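PDB 2VAP: cell division protein FtsZ 1 from Methanocaldococcus jannaschii, which binds GTP, probably hydrolyses it, and is thought to polymerise into the contractile Z ring at the future site of cell division. Local coordinates for residues A[259-271]-A[294-307]. Residues are numbered along the deposited sequence; the frame is centred on the assembly and turned at random.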
loop_
_atom_site.group_PDB
_atom_site.type_symbol
_atom_site.label_atom_id
_atom_site.label_comp_id
_atom_site.label_asym_id
_atom_site.label_seq_id
_atom_site.Cartn_x
_atom_site.Cartn_y
_atom_site.Cartn_z
ATOM N N GLU A 259 -9.104 -21.819 17.592
ATOM C CA GLU A 259 -8.164 -22.171 18.663
ATOM C C GLU A 259 -6.700 -22.050 18.226
ATOM O O GLU A 259 -5.836 -21.691 19.028
ATOM C CB GLU A 259 -8.455 -23.574 19.217
ATOM C CG GLU A 259 -8.498 -24.695 18.176
ATOM C CD GLU A 259 -8.759 -26.064 18.784
ATOM O OE1 GLU A 259 -8.092 -27.034 18.367
ATOM O OE2 GLU A 259 -9.627 -26.175 19.678
ATOM N N LYS A 260 -6.438 -22.353 16.956
ATOM C CA LYS A 260 -5.114 -22.170 16.363
ATOM C C LYS A 260 -5.150 -20.987 15.392
ATOM O O LYS A 260 -4.815 -21.120 14.211
ATOM C CB LYS A 260 -4.651 -23.451 15.661
ATOM C CG LYS A 260 -4.352 -24.609 16.604
ATOM C CD LYS A 260 -3.937 -25.856 15.839
ATOM C CE LYS A 260 -3.630 -27.007 16.783
ATOM N NZ LYS A 260 -3.218 -28.233 16.047
ATOM N N ARG A 261 -5.555 -19.831 15.915
ATOM C CA ARG A 261 -5.803 -18.629 15.109
ATOM C C ARG A 261 -4.588 -18.133 14.322
ATOM O O ARG A 261 -4.720 -17.755 13.156
ATOM C CB ARG A 261 -6.405 -17.504 15.966
ATOM C CG ARG A 261 -5.588 -17.125 17.194
ATOM C CD ARG A 261 -6.313 -16.113 18.065
ATOM N NE ARG A 261 -5.396 -15.485 19.014
ATOM C CZ ARG A 261 -5.717 -14.501 19.849
ATOM N NH1 ARG A 261 -4.795 -14.006 20.665
ATOM N NH2 ARG A 261 -6.949 -14.007 19.876
ATOM N N ALA A 262 -3.417 -18.139 14.958
ATOM C CA ALA A 262 -2.183 -17.665 14.325
ATOM C C ALA A 262 -1.741 -18.570 13.177
ATOM O O ALA A 262 -1.327 -18.084 12.122
ATOM C CB ALA A 262 -1.070 -17.524 15.357
ATOM N N LYS A 263 -1.842 -19.881 13.391
ATOM C CA LYS A 263 -1.473 -20.876 12.385
ATOM C C LYS A 263 -2.391 -20.805 11.164
ATOM O O LYS A 263 -1.927 -20.889 10.026
ATOM C CB LYS A 263 -1.497 -22.283 12.993
ATOM C CG LYS A 263 -0.805 -23.349 12.147
ATOM C CD LYS A 263 -0.920 -24.740 12.769
ATOM C CE LYS A 263 -2.257 -25.405 12.454
ATOM N NZ LYS A 263 -2.387 -25.779 11.017
ATOM N N GLU A 264 -3.690 -20.649 11.411
ATOM C CA GLU A 264 -4.677 -20.570 10.334
ATOM C C GLU A 264 -4.605 -19.245 9.575
ATOM O O GLU A 264 -4.821 -19.211 8.362
ATOM C CB GLU A 264 -6.092 -20.808 10.869
ATOM C CG GLU A 264 -6.376 -22.257 11.254
ATOM C CD GLU A 264 -7.849 -22.532 11.501
ATOM O OE1 GLU A 264 -8.697 -22.036 10.727
ATOM O OE2 GLU A 264 -8.162 -23.256 12.470
ATOM N N ALA A 265 -4.297 -18.163 10.290
ATOM C CA ALA A 265 -4.169 -16.838 9.678
ATOM C C ALA A 265 -2.998 -16.759 8.698
ATOM O O ALA A 265 -3.146 -16.228 7.595
ATOM C CB ALA A 265 -4.052 -15.754 10.746
ATOM N N VAL A 266 -1.842 -17.288 9.099
ATOM C CA VAL A 266 -0.657 -17.286 8.235
ATOM C C VAL A 266 -0.816 -18.236 7.039
ATOM O O VAL A 266 -0.349 -17.935 5.938
ATOM C CB VAL A 266 0.666 -17.551 9.026
ATOM C CG1 VAL A 266 0.707 -18.962 9.613
ATOM C CG2 VAL A 266 1.883 -17.298 8.148
ATOM N N SER A 267 -1.490 -19.364 7.261
ATOM C CA SER A 267 -1.794 -20.314 6.189
ATOM C C SER A 267 -2.679 -19.659 5.129
ATOM O O SER A 267 -2.418 -19.786 3.930
ATOM C CB SER A 267 -2.471 -21.568 6.749
ATOM O OG SER A 267 -2.765 -22.496 5.719
ATOM N N MET A 268 -3.710 -18.949 5.585
ATOM C CA MET A 268 -4.620 -18.222 4.701
ATOM C C MET A 268 -3.893 -17.114 3.934
ATOM O O MET A 268 -4.147 -16.909 2.745
ATOM C CB MET A 268 -5.798 -17.648 5.498
ATOM C CG MET A 268 -6.905 -17.030 4.646
ATOM S SD MET A 268 -8.223 -16.278 5.624
ATOM C CE MET A 268 -9.094 -17.733 6.208
ATOM N N ALA A 269 -2.987 -16.417 4.618
ATOM C CA ALA A 269 -2.192 -15.349 4.005
ATOM C C ALA A 269 -1.256 -15.873 2.913
ATOM O O ALA A 269 -1.169 -15.288 1.832
ATOM C CB ALA A 269 -1.405 -14.590 5.070
ATOM N N LEU A 270 -0.565 -16.976 3.199
ATOM C CA LEU A 270 0.357 -17.593 2.240
ATOM C C LEU A 270 -0.362 -18.178 1.023
ATOM O O LEU A 270 0.191 -18.205 -0.079
ATOM C CB LEU A 270 1.209 -18.671 2.922
ATOM C CG LEU A 270 2.372 -18.191 3.798
ATOM C CD1 LEU A 270 2.777 -19.264 4.800
ATOM C CD2 LEU A 270 3.567 -17.765 2.949
ATOM N N ASN A 271 -1.594 -18.638 1.235
ATOM C CA ASN A 271 -2.410 -19.214 0.167
ATOM C C ASN A 271 -3.401 -18.217 -0.445
ATOM O O ASN A 271 -4.298 -18.607 -1.197
ATOM C CB ASN A 271 -3.152 -20.456 0.678
ATOM C CG ASN A 271 -2.220 -21.622 0.962
ATOM O OD1 ASN A 271 -2.109 -22.079 2.099
ATOM N ND2 ASN A 271 -1.543 -22.110 -0.074
ATOM N N ASP A 294 -5.015 -9.917 23.725
ATOM C CA ASP A 294 -4.409 -11.167 24.189
ATOM C C ASP A 294 -3.413 -11.784 23.195
ATOM O O ASP A 294 -3.004 -12.938 23.357
ATOM C CB ASP A 294 -5.496 -12.183 24.584
ATOM C CG ASP A 294 -6.380 -12.603 23.413
ATOM O OD1 ASP A 294 -6.244 -12.046 22.301
ATOM O OD2 ASP A 294 -7.223 -13.503 23.612
ATOM N N LEU A 295 -3.027 -11.015 22.178
ATOM C CA LEU A 295 -2.003 -11.442 21.222
ATOM C C LEU A 295 -0.667 -11.640 21.934
ATOM O O LEU A 295 -0.251 -10.800 22.735
ATOM C CB LEU A 295 -1.857 -10.421 20.084
ATOM C CG LEU A 295 -0.818 -10.675 18.982
ATOM C CD1 LEU A 295 -1.246 -11.806 18.052
ATOM C CD2 LEU A 295 -0.558 -9.403 18.189
ATOM N N THR A 296 -0.006 -12.759 21.646
ATOM C CA THR A 296 1.275 -13.079 22.271
ATOM C C THR A 296 2.425 -13.023 21.269
ATOM O O THR A 296 2.216 -13.154 20.059
ATOM C CB THR A 296 1.263 -14.477 22.936
ATOM O OG1 THR A 296 1.111 -15.489 21.931
ATOM C CG2 THR A 296 0.133 -14.589 23.954
ATOM N N LEU A 297 3.637 -12.832 21.790
ATOM C CA LEU A 297 4.856 -12.890 20.987
ATOM C C LEU A 297 5.028 -14.272 20.353
ATOM O O LEU A 297 5.508 -14.387 19.224
ATOM C CB LEU A 297 6.080 -12.538 21.844
ATOM C CG LEU A 297 7.473 -12.546 21.202
ATOM C CD1 LEU A 297 7.625 -11.431 20.178
ATOM C CD2 LEU A 297 8.554 -12.442 22.265
ATOM N N GLU A 298 4.622 -15.311 21.085
ATOM C CA GLU A 298 4.681 -16.694 20.604
ATOM C C GLU A 298 3.842 -16.891 19.340
ATOM O O GLU A 298 4.268 -17.579 18.409
ATOM C CB GLU A 298 4.230 -17.671 21.697
ATOM C CG GLU A 298 5.236 -17.870 22.835
ATOM C CD GLU A 298 5.271 -16.715 23.828
ATOM O OE1 GLU A 298 4.253 -16.003 23.970
ATOM O OE2 GLU A 298 6.323 -16.520 24.473
ATOM N N GLU A 299 2.659 -16.279 19.317
ATOM C CA GLU A 299 1.781 -16.303 18.147
ATOM C C GLU A 299 2.427 -15.608 16.952
ATOM O O GLU A 299 2.422 -16.140 15.839
ATOM C CB GLU A 299 0.432 -15.652 18.464
ATOM C CG GLU A 299 -0.517 -16.538 19.256
ATOM C CD GLU A 299 -1.860 -15.878 19.506
ATOM O OE1 GLU A 299 -2.882 -16.440 19.063
ATOM O OE2 GLU A 299 -1.895 -14.801 20.138
ATOM N N ALA A 300 2.988 -14.423 17.195
ATOM C CA ALA A 300 3.681 -13.655 16.161
ATOM C C ALA A 300 4.886 -14.415 15.608
ATOM O O ALA A 300 5.088 -14.464 14.394
ATOM C CB ALA A 300 4.103 -12.294 16.700
ATOM N N ARG A 301 5.670 -15.017 16.503
ATOM C CA ARG A 301 6.830 -15.826 16.120
ATOM C C ARG A 301 6.444 -17.023 15.252
ATOM O O ARG A 301 7.168 -17.372 14.319
ATOM C CB ARG A 301 7.592 -16.300 17.361
ATOM C CG ARG A 301 8.473 -15.232 17.999
ATOM C CD ARG A 301 9.079 -15.714 19.311
ATOM N NE ARG A 301 10.046 -16.794 19.115
ATOM C CZ ARG A 301 10.704 -17.410 20.096
ATOM N NH1 ARG A 301 10.512 -17.061 21.362
ATOM N NH2 ARG A 301 11.561 -18.380 19.807
ATOM N N GLU A 302 5.304 -17.639 15.566
ATOM C CA GLU A 302 4.776 -18.765 14.791
ATOM C C GLU A 302 4.478 -18.352 13.347
ATOM O O GLU A 302 4.783 -19.092 12.408
ATOM C CB GLU A 302 3.519 -19.337 15.459
ATOM C CG GLU A 302 3.011 -20.641 14.845
ATOM C CD GLU A 302 1.813 -21.227 15.579
ATOM O OE1 GLU A 302 1.030 -20.458 16.181
ATOM O OE2 GLU A 302 1.650 -22.464 15.548
ATOM N N VAL A 303 3.890 -17.167 13.184
ATOM C CA VAL A 303 3.586 -16.604 11.866
ATOM C C VAL A 303 4.866 -16.400 11.048
ATOM O O VAL A 303 4.952 -16.844 9.899
ATOM C CB VAL A 303 2.791 -15.269 11.983
ATOM C CG1 VAL A 303 2.642 -14.589 10.624
ATOM C CG2 VAL A 303 1.422 -15.510 12.612
ATOM N N VAL A 304 5.856 -15.746 11.655
ATOM C CA VAL A 304 7.127 -15.444 10.988
ATOM C C VAL A 304 7.887 -16.715 10.599
ATOM O O VAL A 304 8.426 -16.807 9.494
ATOM C CB VAL A 304 8.028 -14.521 11.852
ATOM C CG1 VAL A 304 9.299 -14.139 11.099
ATOM C CG2 VAL A 304 7.271 -13.267 12.259
ATOM N N ALA A 305 7.915 -17.692 11.506
ATOM C CA ALA A 305 8.583 -18.973 11.259
ATOM C C ALA A 305 7.963 -19.725 10.081
ATOM O O ALA A 305 8.680 -20.328 9.277
ATOM C CB ALA A 305 8.563 -19.836 12.513
ATOM N N THR A 306 6.635 -19.677 9.985
ATOM C CA THR A 306 5.898 -20.322 8.898
ATOM C C THR A 306 6.215 -19.668 7.549
ATOM O O THR A 306 6.443 -20.363 6.556
ATOM C CB THR A 306 4.369 -20.317 9.165
ATOM O OG1 THR A 306 4.103 -20.905 10.444
ATOM C CG2 THR A 306 3.621 -21.104 8.094
ATOM N N VAL A 307 6.239 -18.335 7.526
ATOM C CA VAL A 307 6.588 -17.585 6.317
ATOM C C VAL A 307 8.034 -17.863 5.899
ATOM O O VAL A 307 8.308 -18.110 4.722
ATOM C CB VAL A 307 6.358 -16.058 6.494
ATOM C CG1 VAL A 307 6.903 -15.280 5.301
ATOM C CG2 VAL A 307 4.880 -15.755 6.680
HETATM O O HOH W 1 -2.756 -18.899 17.941
HETATM O O HOH W 2 -1.934 -20.871 16.280
#
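R261 turns CG in over its own backbone (chi1 55°), then runs straight out to NE, reaching from the start of helix 261-270 across to E299 and D294. E299, its CG opposite the carbonyl carbon, meets it side-on: NE binds OE1 at 2.7 Å and NH1 binds OE2 at 3.1 Å, each through a syn lone pair, with the guanidinium and carboxylate planes 16° apart. D294 is held differently. Its OD1 alone takes NH1 and NH2, end-on, from one face of a carboxylate turned almost perpendicular to the guanidinium. The anti lone pair of E299 OE2 accepts T296 N, and E299 N bonds T296 OG1 at 3.1 Å, a capping box that starts helix 297-310. One water links A262 N to E299 OE1; a second links K263 N to E302 OE1.

Further along, the chemistry turns apolar. A262 CB lies against the base of E299, V266 CG2 meets V303 CG1 and V307 CG2, both at 3.7 Å, while V266 CG1 and L270 CD1 touch the T306 methyl. The axes of 261-270 and 297-307 come within 8.9 Å, their N-to-C directions 32° apart, and both helices pack on the mixed sheet of the C-terminal domain, where V303 and V307 touch I287 and L270 and V307 touch L335. Charge pairing and cap share one glutamate, which probably favours its ionised form and ties the salt bridge to the helix start.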